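Local coordinates for methyltransferase 1 (Methanosarcina barkeri, PDB 2I2X), which transfers the methyl group of methanol to the cob(I)amide cofactor carried by its partner MtaC, a zinc-dependent step of methanogenesis from methanol, at residues A28-E33 against A104-M109; D68-M73 against P79-E84; Y174-N179 against M227-G232; A367-Y372 against I398-I403. All coordinates share one frame; numbering follows the deposited sequence.

Contact 1 (A28-E33 against A104-M109); sequences AGLDLE and AQKTIM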
loop_
_atom_site.group_PDB
_atom_site.type_symbol
_atom_site.label_atom_id
_atom_site.label_comp_id
_atom_site.label_asym_id
_atom_site.label_seq_id
_atom_site.Cartn_x
_atom_site.Cartn_y
_atom_site.Cartn_z
ATOM N N ALA A 28 17.134 22.475 -5.662
ATOM C CA ALA A 28 15.757 23.002 -5.503
ATOM C C ALA A 28 15.200 22.856 -4.081
ATOM O O ALA A 28 15.682 22.064 -3.297
ATOM C CB ALA A 28 14.800 22.343 -6.493
ATOM N N GLY A 29 14.168 23.624 -3.776
ATOM C CA GLY A 29 13.470 23.550 -2.511
ATOM C C GLY A 29 14.353 23.784 -1.313
ATOM O O GLY A 29 15.264 24.620 -1.342
ATOM N N LEU A 30 14.092 23.017 -0.262
ATOM C CA LEU A 30 14.758 23.219 1.000
ATOM C C LEU A 30 15.965 22.319 1.092
ATOM O O LEU A 30 15.882 21.192 1.603
ATOM C CB LEU A 30 13.781 22.998 2.139
ATOM C CG LEU A 30 12.570 23.952 2.113
ATOM C CD1 LEU A 30 11.465 23.493 3.045
ATOM C CD2 LEU A 30 13.001 25.394 2.453
ATOM N N ASP A 31 17.083 22.800 0.549
ATOM C CA ASP A 31 18.360 22.103 0.681
ATOM C C ASP A 31 18.378 20.718 -0.028
ATOM O O ASP A 31 19.188 19.851 0.286
ATOM C CB ASP A 31 18.711 22.004 2.174
ATOM C CG ASP A 31 20.135 21.612 2.409
ATOM O OD1 ASP A 31 21.013 22.130 1.678
ATOM O OD2 ASP A 31 20.383 20.786 3.333
ATOM N N LEU A 32 17.490 20.537 -1.002
ATOM C CA LEU A 32 17.408 19.280 -1.761
ATOM C C LEU A 32 18.248 19.287 -3.055
ATOM O O LEU A 32 18.385 20.324 -3.736
ATOM C CB LEU A 32 15.956 18.931 -2.115
ATOM C CG LEU A 32 15.760 17.464 -2.542
ATOM C CD1 LEU A 32 15.940 16.505 -1.358
ATOM C CD2 LEU A 32 14.424 17.207 -3.264
ATOM N N GLU A 33 18.801 18.131 -3.405
ATOM C CA GLU A 33 19.489 18.004 -4.676
ATOM C C GLU A 33 19.132 16.704 -5.353
ATOM O O GLU A 33 19.020 15.652 -4.706
ATOM C CB GLU A 33 20.988 18.146 -4.511
ATOM C CG GLU A 33 21.451 19.548 -4.043
ATOM C CD GLU A 33 22.959 19.618 -3.903
ATOM O OE1 GLU A 33 23.595 18.557 -4.049
ATOM O OE2 GLU A 33 23.516 20.722 -3.660
ATOM N N ALA A 104 -0.002 26.416 1.669
ATOM C CA ALA A 104 -0.290 25.720 2.891
ATOM C C ALA A 104 0.662 24.543 3.075
ATOM O O ALA A 104 1.118 24.303 4.200
ATOM C CB ALA A 104 -1.726 25.266 2.908
ATOM N N GLN A 105 0.963 23.823 1.983
ATOM C CA GLN A 105 1.921 22.690 2.005
ATOM C C GLN A 105 3.341 23.138 2.366
ATOM O O GLN A 105 3.956 22.575 3.279
ATOM C CB GLN A 105 1.932 21.945 0.672
ATOM C CG GLN A 105 0.632 21.248 0.320
ATOM C CD GLN A 105 0.800 20.231 -0.804
ATOM O OE1 GLN A 105 1.055 19.045 -0.551
ATOM N NE2 GLN A 105 0.630 20.674 -2.040
ATOM N N LYS A 106 3.851 24.167 1.677
ATOM C CA LYS A 106 5.219 24.660 1.925
ATOM C C LYS A 106 5.435 25.155 3.355
ATOM O O LYS A 106 6.537 24.990 3.918
ATOM C CB LYS A 106 5.633 25.763 0.933
ATOM C CG LYS A 106 7.153 25.976 0.866
ATOM C CD LYS A 106 7.814 24.610 0.522
ATOM C CE LYS A 106 9.200 24.744 0.022
ATOM N NZ LYS A 106 9.244 25.301 -1.381
ATOM N N THR A 107 4.395 25.766 3.928
ATOM C CA THR A 107 4.448 26.284 5.290
ATOM C C THR A 107 4.783 25.136 6.259
ATOM O O THR A 107 5.688 25.256 7.079
ATOM C CB THR A 107 3.115 27.002 5.700
ATOM O OG1 THR A 107 2.855 28.127 4.834
ATOM C CG2 THR A 107 3.158 27.460 7.164
ATOM N N ILE A 108 4.065 24.024 6.141
ATOM C CA ILE A 108 4.319 22.862 6.989
ATOM C C ILE A 108 5.721 22.282 6.722
ATOM O O ILE A 108 6.463 21.967 7.673
ATOM C CB ILE A 108 3.230 21.798 6.794
ATOM C CG1 ILE A 108 1.912 22.298 7.403
ATOM C CG2 ILE A 108 3.678 20.441 7.324
ATOM C CD1 ILE A 108 0.676 21.668 6.794
ATOM N N MET A 109 6.084 22.183 5.442
ATOM C CA MET A 109 7.374 21.631 5.033
ATOM C C MET A 109 8.501 22.424 5.636
ATOM O O MET A 109 9.508 21.839 6.057
ATOM C CB MET A 109 7.517 21.581 3.498
ATOM C CG MET A 109 6.595 20.574 2.812
ATOM S SD MET A 109 6.776 20.589 1.010
ATOM C CE MET A 109 5.180 19.952 0.575
#
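Leu30 and Lys106 lie alongside each other and run in opposite directions, the forked end of the leucine against the last methylene of the lysine. CD1 of Leu30 stands 4.0 Å from CE of Lys106, and CG of Leu30 is equally near that carbon. The leucine occupies the tip of the hairpin joining strands 25-28 and 32-33, where it centres an inverse gamma turn and points its CB toward helix 95-116. Lys106 starts off less directly: CG leaves anti to the backbone N (chi1 -162°), and bends at chi2 and chi4 then lay CE beside the leucine while NZ turns off to a salt bridge with Asp159 and a hydrogen bond with Gly157 O. The same leucine methyl, CD1, also lies 4.0 Å from Met109 O and 4.4 Å from Met109 CB; the thioether of Met109 leads away to Leu83 and Leu122. Two residues on, Leu32 packs on Ala80 and Ile82, consistent with a hairpin set against the N-terminal end of the barrel strands. No hydrogen bond joins the two segments, so the contact is purely van der Waals: Lys106 offers its methylenes to the leucine and keeps its charge for Asp159.

Contact 2 (D68-M73 against P79-E84); sequences DVMERM and PAIILE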
loop_
_atom_site.group_PDB
_atom_site.type_symbol
_atom_site.label_atom_id
_atom_site.label_comp_id
_atom_site.label_asym_id
_atom_site.label_seq_id
_atom_site.Cartn_x
_atom_site.Cartn_y
_atom_site.Cartn_z
ATOM N N ASP A 68 1.066 14.426 7.580
ATOM C CA ASP A 68 1.240 12.977 7.756
ATOM C C ASP A 68 2.541 12.399 7.173
ATOM O O ASP A 68 3.219 11.561 7.801
ATOM C CB ASP A 68 0.046 12.238 7.170
ATOM C CG ASP A 68 -1.180 12.347 8.046
ATOM O OD1 ASP A 68 -1.100 13.002 9.119
ATOM O OD2 ASP A 68 -2.230 11.789 7.659
ATOM N N VAL A 69 2.870 12.869 5.978
ATOM C CA VAL A 69 4.099 12.543 5.291
ATOM C C VAL A 69 5.334 13.037 6.054
ATOM O O VAL A 69 6.262 12.251 6.306
ATOM C CB VAL A 69 4.114 13.190 3.865
ATOM C CG1 VAL A 69 5.454 12.959 3.200
ATOM C CG2 VAL A 69 2.980 12.656 3.006
ATOM N N MET A 70 5.380 14.323 6.409
ATOM C CA MET A 70 6.592 14.841 7.057
ATOM C C MET A 70 6.817 14.110 8.415
ATOM O O MET A 70 7.928 13.722 8.760
ATOM C CB MET A 70 6.541 16.370 7.244
ATOM C CG MET A 70 6.401 17.218 5.939
ATOM S SD MET A 70 7.699 16.905 4.703
ATOM C CE MET A 70 9.226 17.317 5.559
ATOM N N GLU A 71 5.736 13.912 9.151
ATOM C CA GLU A 71 5.795 13.273 10.436
ATOM C C GLU A 71 6.401 11.875 10.255
ATOM O O GLU A 71 7.378 11.531 10.913
ATOM C CB GLU A 71 4.388 13.256 11.077
ATOM C CG GLU A 71 4.310 12.690 12.502
ATOM C CD GLU A 71 5.168 13.444 13.534
ATOM O OE1 GLU A 71 5.521 14.637 13.304
ATOM O OE2 GLU A 71 5.481 12.811 14.583
ATOM N N ARG A 72 5.887 11.103 9.304
ATOM C CA ARG A 72 6.412 9.775 9.116
ATOM C C ARG A 72 7.892 9.762 8.777
ATOM O O ARG A 72 8.639 8.947 9.304
ATOM C CB ARG A 72 5.653 9.000 8.044
ATOM C CG ARG A 72 6.101 7.532 8.068
ATOM C CD ARG A 72 5.548 6.818 9.358
ATOM N NE ARG A 72 4.987 5.593 8.858
ATOM C CZ ARG A 72 3.758 5.165 9.037
ATOM N NH1 ARG A 72 2.921 5.777 9.837
ATOM N NH2 ARG A 72 3.403 4.055 8.434
ATOM N N MET A 73 8.310 10.644 7.875
ATOM C CA MET A 73 9.685 10.654 7.415
ATOM C C MET A 73 10.627 10.852 8.594
ATOM O O MET A 73 11.648 10.174 8.673
ATOM C CB MET A 73 9.914 11.731 6.351
ATOM C CG MET A 73 9.223 11.493 4.994
ATOM S SD MET A 73 9.468 9.833 4.317
ATOM C CE MET A 73 10.905 10.185 3.432
ATOM N N PRO A 79 16.177 10.881 5.408
ATOM C CA PRO A 79 16.832 12.193 5.263
ATOM C C PRO A 79 16.235 13.147 4.202
ATOM O O PRO A 79 16.600 14.325 4.191
ATOM C CB PRO A 79 18.271 11.808 4.843
ATOM C CG PRO A 79 18.056 10.647 3.949
ATOM C CD PRO A 79 16.918 9.845 4.663
ATOM N N ALA A 80 15.371 12.649 3.319
ATOM C CA ALA A 80 14.842 13.477 2.206
ATOM C C ALA A 80 13.496 13.006 1.650
ATOM O O ALA A 80 13.130 11.828 1.728
ATOM C CB ALA A 80 15.865 13.591 1.072
ATOM N N ILE A 81 12.743 13.938 1.096
ATOM C CA ILE A 81 11.468 13.568 0.555
ATOM C C ILE A 81 10.937 14.651 -0.383
ATOM O O ILE A 81 11.137 15.837 -0.123
ATOM C CB ILE A 81 10.480 13.232 1.706
ATOM C CG1 ILE A 81 9.295 12.382 1.197
ATOM C CG2 ILE A 81 10.120 14.442 2.524
ATOM C CD1 ILE A 81 8.169 13.166 0.819
ATOM N N ILE A 82 10.259 14.247 -1.455
ATOM C CA ILE A 82 9.574 15.213 -2.324
ATOM C C ILE A 82 8.080 14.922 -2.252
ATOM O O ILE A 82 7.685 13.746 -2.329
ATOM C CB ILE A 82 10.013 15.053 -3.787
ATOM C CG1 ILE A 82 11.471 15.485 -3.954
ATOM C CG2 ILE A 82 9.092 15.833 -4.703
ATOM C CD1 ILE A 82 12.144 14.982 -5.252
ATOM N N LEU A 83 7.256 15.959 -2.091
ATOM C CA LEU A 83 5.801 15.798 -2.209
ATOM C C LEU A 83 5.340 16.261 -3.598
ATOM O O LEU A 83 5.714 17.352 -4.068
ATOM C CB LEU A 83 5.067 16.570 -1.101
ATOM C CG LEU A 83 5.200 16.074 0.368
ATOM C CD1 LEU A 83 6.500 16.532 1.136
ATOM C CD2 LEU A 83 3.938 16.433 1.177
ATOM N N GLU A 84 4.558 15.430 -4.274
ATOM C CA GLU A 84 3.987 15.852 -5.520
ATOM C C GLU A 84 2.467 15.991 -5.420
ATOM O O GLU A 84 1.755 14.999 -5.178
ATOM C CB GLU A 84 4.369 14.932 -6.690
ATOM C CG GLU A 84 3.635 15.365 -7.996
ATOM C CD GLU A 84 3.816 14.459 -9.182
ATOM O OE1 GLU A 84 4.419 13.367 -9.053
ATOM O OE2 GLU A 84 3.332 14.841 -10.269
#
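Ile81 meets three side chains of helix 55-76, and the packing is closest where it faces Met73 and Val69. CE of Met73 comes to 3.5 Å from Ile81 CG1 and 3.2 Å from the backbone Ala80 O, while Met73 CG lies 3.9 Å from Ile81 CB. Bends at chi2 and chi3 fold the methionine so that CE rests on Ile81 and the Ala80 carbonyl. Ile81 CG1 stands anti to its backbone N (chi1 -160°), which carries CD1 up the strand to Val69 CG1 at 3.6 Å. An alanine in place of Met73, without CG, SD and CE, is likely to leave a gap over Ile81 CG1 and the Ala80 carbonyl. Toward Leu83 the fit is looser: its CD2 is 4.2 Å from Val69 CB, and the sulfur of Met70 bridges the two strand residues, 3.8 Å from Leu83 CD1 and 4.1 Å from Ile81 CG2. The far side of the helix is polar. There Arg72 pairs with Glu331 and packs on Ser296 of a second copy of the protein, and the partly exposed Asp68 and Glu71 bond to Tyr317 and Tyr112. Segment axes 9.7 Å apart at 168° put the helix nearly antiparallel to its strand, with Ile81 and Leu83 turned to the helix and Ile82 away from it. This is the layering of a beta-alpha-beta unit, strand 40-43, helix 55-76 and strand 80-86, in the wall of a TIM barrel.

Contact 3 (Y174-N179 against M227-G232); sequences YAVLRN and MFIGGG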
loop_
_atom_site.group_PDB
_atom_site.type_symbol
_atom_site.label_atom_id
_atom_site.label_comp_id
_atom_site.label_asym_id
_atom_site.label_seq_id
_atom_site.Cartn_x
_atom_site.Cartn_y
_atom_site.Cartn_z
ATOM N N TYR A 174 -8.255 7.369 -30.976
ATOM C CA TYR A 174 -8.749 6.743 -32.188
ATOM C C TYR A 174 -7.783 5.668 -32.700
ATOM O O TYR A 174 -8.190 4.525 -32.879
ATOM C CB TYR A 174 -9.049 7.811 -33.267
ATOM C CG TYR A 174 -9.431 7.249 -34.623
ATOM C CD1 TYR A 174 -8.462 7.097 -35.620
ATOM C CD2 TYR A 174 -10.755 6.853 -34.904
ATOM C CE1 TYR A 174 -8.790 6.574 -36.869
ATOM C CE2 TYR A 174 -11.111 6.332 -36.167
ATOM C CZ TYR A 174 -10.112 6.196 -37.148
ATOM O OH TYR A 174 -10.393 5.691 -38.414
ATOM N N ALA A 175 -6.516 6.026 -32.925
ATOM C CA ALA A 175 -5.502 5.087 -33.437
ATOM C C ALA A 175 -5.263 3.837 -32.568
ATOM O O ALA A 175 -5.121 2.729 -33.107
ATOM C CB ALA A 175 -4.193 5.808 -33.669
ATOM N N VAL A 176 -5.205 4.010 -31.239
ATOM C CA VAL A 176 -4.865 2.890 -30.360
ATOM C C VAL A 176 -5.916 1.771 -30.334
ATOM O O VAL A 176 -5.597 0.630 -30.049
ATOM C CB VAL A 176 -4.469 3.347 -28.920
ATOM C CG1 VAL A 176 -5.680 3.633 -28.046
ATOM C CG2 VAL A 176 -3.560 2.324 -28.304
ATOM N N LEU A 177 -7.164 2.103 -30.630
ATOM C CA LEU A 177 -8.209 1.082 -30.703
ATOM C C LEU A 177 -8.177 0.312 -32.031
ATOM O O LEU A 177 -8.950 -0.617 -32.210
ATOM C CB LEU A 177 -9.589 1.714 -30.490
ATOM C CG LEU A 177 -10.200 1.856 -29.083
ATOM C CD1 LEU A 177 -9.293 1.443 -27.931
ATOM C CD2 LEU A 177 -10.746 3.249 -28.849
ATOM N N ARG A 178 -7.271 0.682 -32.943
ATOM C CA ARG A 178 -7.329 0.181 -34.318
ATOM C C ARG A 178 -6.042 -0.358 -34.881
ATOM O O ARG A 178 -5.969 -0.627 -36.080
ATOM C CB ARG A 178 -7.898 1.262 -35.263
ATOM C CG ARG A 178 -9.282 1.726 -34.818
ATOM C CD ARG A 178 -9.911 2.886 -35.586
ATOM N NE ARG A 178 -11.335 2.920 -35.206
ATOM C CZ ARG A 178 -11.813 3.426 -34.067
ATOM N NH1 ARG A 178 -11.012 4.021 -33.179
ATOM N NH2 ARG A 178 -13.106 3.355 -33.820
ATOM N N ASN A 179 -5.025 -0.554 -34.047
ATOM C CA ASN A 179 -3.711 -0.989 -34.547
ATOM C C ASN A 179 -3.216 -0.078 -35.673
ATOM O O ASN A 179 -2.532 -0.515 -36.603
ATOM C CB ASN A 179 -3.741 -2.455 -34.976
ATOM C CG ASN A 179 -3.949 -3.416 -33.783
ATOM O OD1 ASN A 179 -3.739 -3.052 -32.619
ATOM N ND2 ASN A 179 -4.368 -4.640 -34.078
ATOM N N MET A 227 -0.469 1.304 -22.429
ATOM C CA MET A 227 -0.012 0.283 -21.492
ATOM C C MET A 227 -1.154 -0.251 -20.632
ATOM O O MET A 227 -1.220 -1.444 -20.347
ATOM C CB MET A 227 1.096 0.846 -20.589
ATOM C CG MET A 227 1.558 -0.120 -19.487
ATOM S SD MET A 227 2.988 0.469 -18.564
ATOM C CE MET A 227 2.177 1.519 -17.373
ATOM N N PHE A 228 -2.060 0.634 -20.231
ATOM C CA PHE A 228 -3.117 0.226 -19.340
ATOM C C PHE A 228 -4.150 -0.630 -20.058
ATOM O O PHE A 228 -4.597 -1.642 -19.523
ATOM C CB PHE A 228 -3.753 1.424 -18.620
ATOM C CG PHE A 228 -4.581 1.025 -17.442
ATOM C CD1 PHE A 228 -5.924 0.637 -17.602
ATOM C CD2 PHE A 228 -4.018 0.972 -16.156
ATOM C CE1 PHE A 228 -6.701 0.238 -16.486
ATOM C CE2 PHE A 228 -4.795 0.575 -15.045
ATOM C CZ PHE A 228 -6.127 0.204 -15.215
ATOM N N ILE A 229 -4.517 -0.224 -21.269
ATOM C CA ILE A 229 -5.305 -1.062 -22.168
ATOM C C ILE A 229 -4.606 -2.409 -22.460
ATOM O O ILE A 229 -5.261 -3.438 -22.544
ATOM C CB ILE A 229 -5.548 -0.354 -23.515
ATOM C CG1 ILE A 229 -6.268 0.991 -23.320
ATOM C CG2 ILE A 229 -6.359 -1.264 -24.455
ATOM C CD1 ILE A 229 -6.433 1.772 -24.673
ATOM N N GLY A 230 -3.285 -2.392 -22.653
ATOM C CA GLY A 230 -2.531 -3.643 -22.840
ATOM C C GLY A 230 -2.684 -4.562 -21.629
ATOM O O GLY A 230 -2.816 -5.802 -21.765
ATOM N N GLY A 231 -2.659 -3.949 -20.444
ATOM C CA GLY A 231 -2.996 -4.634 -19.192
ATOM C C GLY A 231 -2.053 -5.756 -18.845
ATOM O O GLY A 231 -0.873 -5.700 -19.164
ATOM N N GLY A 232 -2.565 -6.783 -18.191
ATOM C CA GLY A 232 -1.724 -7.913 -17.779
ATOM C C GLY A 232 -1.341 -8.841 -18.921
ATOM O O GLY A 232 -1.872 -8.742 -20.018
#
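Val176 turns CG1 into the cramped place between its own backbone N and carbonyl carbon (chi1 81°), and Ile229 stretches its longer branch outward with CD1 anti to CA (chi2 176°); the two side chains thus reach toward each other and meet end to end. The contact joins the C-terminal regions of two helices of the TIM-barrel subunit, 169-176 and 220-230, the latter following barrel strand 213-216. CG1 of Val176 is 3.9 Å from CD1 of Ile229, and CD1 of Leu177 adds a looser touch on the same methyl at 4.3 Å. With the nearest CA atoms, those of Val176 and Ile229, 9.1 Å apart, only side-chain ends span the gap, and the packing between the two segments is wholly apolar. All three residues are buried. Ile138 of a neighbouring subunit packs on Ile229, and Met99 of that subunit packs on Leu177. The bound corrinoid is close: Phe228, next to Ile229, touches it, and the side chain of Ile229 comes within about 5 Å. Just after helix 220-230, Gly231 leaves helical geometry with a positive phi. Next to Leu177, Arg178 forms a salt bridge through NE with Asp103 of the neighbouring subunit. CD of Arg178 lies over one face of the Tyr174 ring, toward its rim, and Tyr174 CE2 stands 3.4 Å above the plane of the Arg178 guanidinium, while NH1, working in that plane, donates to Tyr174 O at 2.9 Å with an N-H...O angle of 154°.

Contact 4 (A367-Y372 against I398-I403); sequences AYMLAY and IECCNI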
loop_
_atom_site.group_PDB
_atom_site.type_symbol
_atom_site.label_atom_id
_atom_site.label_comp_id
_atom_site.label_asym_id
_atom_site.label_seq_id
_atom_site.Cartn_x
_atom_site.Cartn_y
_atom_site.Cartn_z
ATOM N N ALA A 367 8.993 -4.249 -21.081
ATOM C CA ALA A 367 10.052 -4.126 -20.113
ATOM C C ALA A 367 11.396 -4.273 -20.828
ATOM O O ALA A 367 12.328 -3.455 -20.619
ATOM C CB ALA A 367 9.877 -5.153 -19.033
ATOM N N TYR A 368 11.481 -5.294 -21.685
ATOM C CA TYR A 368 12.674 -5.542 -22.472
ATOM C C TYR A 368 13.284 -4.278 -23.106
ATOM O O TYR A 368 14.490 -4.038 -22.990
ATOM C CB TYR A 368 12.383 -6.585 -23.567
ATOM C CG TYR A 368 13.648 -7.105 -24.202
ATOM C CD1 TYR A 368 14.322 -8.200 -23.644
ATOM C CD2 TYR A 368 14.196 -6.488 -25.331
ATOM C CE1 TYR A 368 15.506 -8.666 -24.171
ATOM C CE2 TYR A 368 15.401 -6.973 -25.891
ATOM C CZ TYR A 368 16.042 -8.056 -25.292
ATOM O OH TYR A 368 17.201 -8.551 -25.808
ATOM N N MET A 369 12.456 -3.488 -23.789
ATOM C CA MET A 369 12.904 -2.265 -24.450
ATOM C C MET A 369 13.362 -1.218 -23.444
ATOM O O MET A 369 14.258 -0.429 -23.717
ATOM C CB MET A 369 11.777 -1.698 -25.321
ATOM C CG MET A 369 12.171 -0.497 -26.217
ATOM S SD MET A 369 11.995 1.132 -25.411
ATOM C CE MET A 369 10.265 1.444 -25.670
ATOM N N LEU A 370 12.757 -1.206 -22.271
ATOM C CA LEU A 370 13.024 -0.148 -21.320
ATOM C C LEU A 370 14.278 -0.419 -20.506
ATOM O O LEU A 370 14.753 0.466 -19.788
ATOM C CB LEU A 370 11.813 0.029 -20.407
ATOM C CG LEU A 370 10.945 1.284 -20.565
ATOM C CD1 LEU A 370 11.177 1.990 -21.833
ATOM C CD2 LEU A 370 9.516 0.977 -20.360
ATOM N N ALA A 371 14.816 -1.637 -20.622
ATOM C CA ALA A 371 16.107 -1.994 -20.000
ATOM C C ALA A 371 17.220 -1.018 -20.448
ATOM O O ALA A 371 17.349 -0.725 -21.623
ATOM C CB ALA A 371 16.468 -3.419 -20.329
ATOM N N TYR A 372 17.987 -0.491 -19.499
ATOM C CA TYR A 372 18.805 0.689 -19.743
ATOM C C TYR A 372 19.743 0.531 -20.945
ATOM O O TYR A 372 20.008 1.515 -21.633
ATOM C CB TYR A 372 19.562 1.138 -18.474
ATOM C CG TYR A 372 20.713 0.222 -18.110
ATOM C CD1 TYR A 372 20.502 -0.908 -17.314
ATOM C CD2 TYR A 372 22.018 0.460 -18.611
ATOM C CE1 TYR A 372 21.564 -1.773 -17.008
ATOM C CE2 TYR A 372 23.081 -0.403 -18.319
ATOM C CZ TYR A 372 22.854 -1.517 -17.515
ATOM O OH TYR A 372 23.902 -2.386 -17.224
ATOM N N ILE A 398 11.153 2.051 -35.109
ATOM C CA ILE A 398 11.738 0.949 -35.896
ATOM C C ILE A 398 12.854 0.267 -35.119
ATOM O O ILE A 398 13.011 -0.954 -35.191
ATOM C CB ILE A 398 12.229 1.411 -37.308
ATOM C CG1 ILE A 398 11.019 1.701 -38.213
ATOM C CG2 ILE A 398 13.138 0.343 -37.955
ATOM C CD1 ILE A 398 11.365 2.516 -39.491
ATOM N N GLU A 399 13.636 1.074 -34.400
ATOM C CA GLU A 399 14.689 0.558 -33.546
ATOM C C GLU A 399 14.085 -0.318 -32.444
ATOM O O GLU A 399 14.649 -1.356 -32.068
ATOM C CB GLU A 399 15.478 1.700 -32.916
ATOM C CG GLU A 399 16.787 1.260 -32.291
ATOM C CD GLU A 399 17.872 0.948 -33.306
ATOM O OE1 GLU A 399 17.823 1.477 -34.450
ATOM O OE2 GLU A 399 18.790 0.176 -32.945
ATOM N N CYS A 400 12.936 0.111 -31.940
ATOM C CA CYS A 400 12.217 -0.657 -30.947
ATOM C C CYS A 400 11.880 -2.046 -31.500
ATOM O O CYS A 400 12.152 -3.065 -30.839
ATOM C CB CYS A 400 10.948 0.100 -30.494
ATOM S SG CYS A 400 9.813 -0.865 -29.427
ATOM N N CYS A 401 11.278 -2.076 -32.684
ATOM C CA CYS A 401 10.968 -3.336 -33.395
ATOM C C CYS A 401 12.193 -4.229 -33.540
ATOM O O CYS A 401 12.110 -5.453 -33.268
ATOM C CB CYS A 401 10.344 -3.085 -34.775
ATOM S SG CYS A 401 8.705 -2.298 -34.730
ATOM N N ASN A 402 13.321 -3.630 -33.941
ATOM C CA ASN A 402 14.587 -4.365 -34.032
ATOM C C ASN A 402 14.989 -4.972 -32.704
ATOM O O ASN A 402 15.361 -6.151 -32.634
ATOM C CB ASN A 402 15.713 -3.476 -34.556
ATOM C CG ASN A 402 15.490 -3.044 -36.008
ATOM O OD1 ASN A 402 14.787 -3.724 -36.786
ATOM N ND2 ASN A 402 16.089 -1.912 -36.378
ATOM N N ILE A 403 14.884 -4.160 -31.653
ATOM C CA ILE A 403 15.253 -4.576 -30.323
ATOM C C ILE A 403 14.423 -5.754 -29.839
ATOM O O ILE A 403 15.000 -6.754 -29.410
ATOM C CB ILE A 403 15.229 -3.405 -29.319
ATOM C CG1 ILE A 403 16.421 -2.491 -29.619
ATOM C CG2 ILE A 403 15.283 -3.955 -27.866
ATOM C CD1 ILE A 403 16.293 -1.121 -29.079
#
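Ile403 N donates to Glu399 O at 2.8 Å, a helical bond that fixes the turn from which Ile403 faces Tyr368. CG2 of Ile403 comes in at the edge of the tyrosine ring, in its plane, 3.6 Å from CE2 of Tyr368. Ile403 O approaches the same ring carbon, Tyr368 CE2, obliquely at 3.5 Å. The ring is swung out to this position by a first torsion that sets CG anti to the backbone N (chi1 -167°), and it also makes a cation-pi contact with Arg361. Replacing Tyr368 by an alanine is likely to leave the CG2 methyl of Ile403 beside a gap and Arg361 without its aromatic partner. Beside this pair, Met369 CG lies 4.0 Å from Cys400 SG, where the backbones come closest, the CA atoms of Met369 and Cys400 being 6.7 Å apart. No hydrogen bond crosses between the segments. The contact is buried among helices: Met369 and Cys400 both pack on Ala248 of helix 240-259, Ile403 lies on Asn374, Arg377 and Val378 of helix 372-383, and Cys401 packs on Leu422 and Lys426 of helix 416-430, while Ala371 and Tyr372 lean on helix 349-361.

How the contacts relate
Contacts 1 and 2 form one neighbourhood of the TIM barrel, with centres 10 Å apart: Leu32 CD2 packs on Ile82 CG1 at 3.5 Å, and Met109 and Leu83 also touch. In sequence, contact 2 falls between the two segments of contact 1, and contacts 3 and 4 follow in turn. Across the chain's centre, contacts 3 and 4 have centres about 35 to 39 Å from those of that pair. Their own centres are about 18 Å apart and they do not touch, but helix 240-259 serves both, with Arg247 packing on Met227 of contact 3 and Met369 of contact 4. One region thus builds barrel wall and hairpin; the other is helical, and there contact 3 borders the corrinoid.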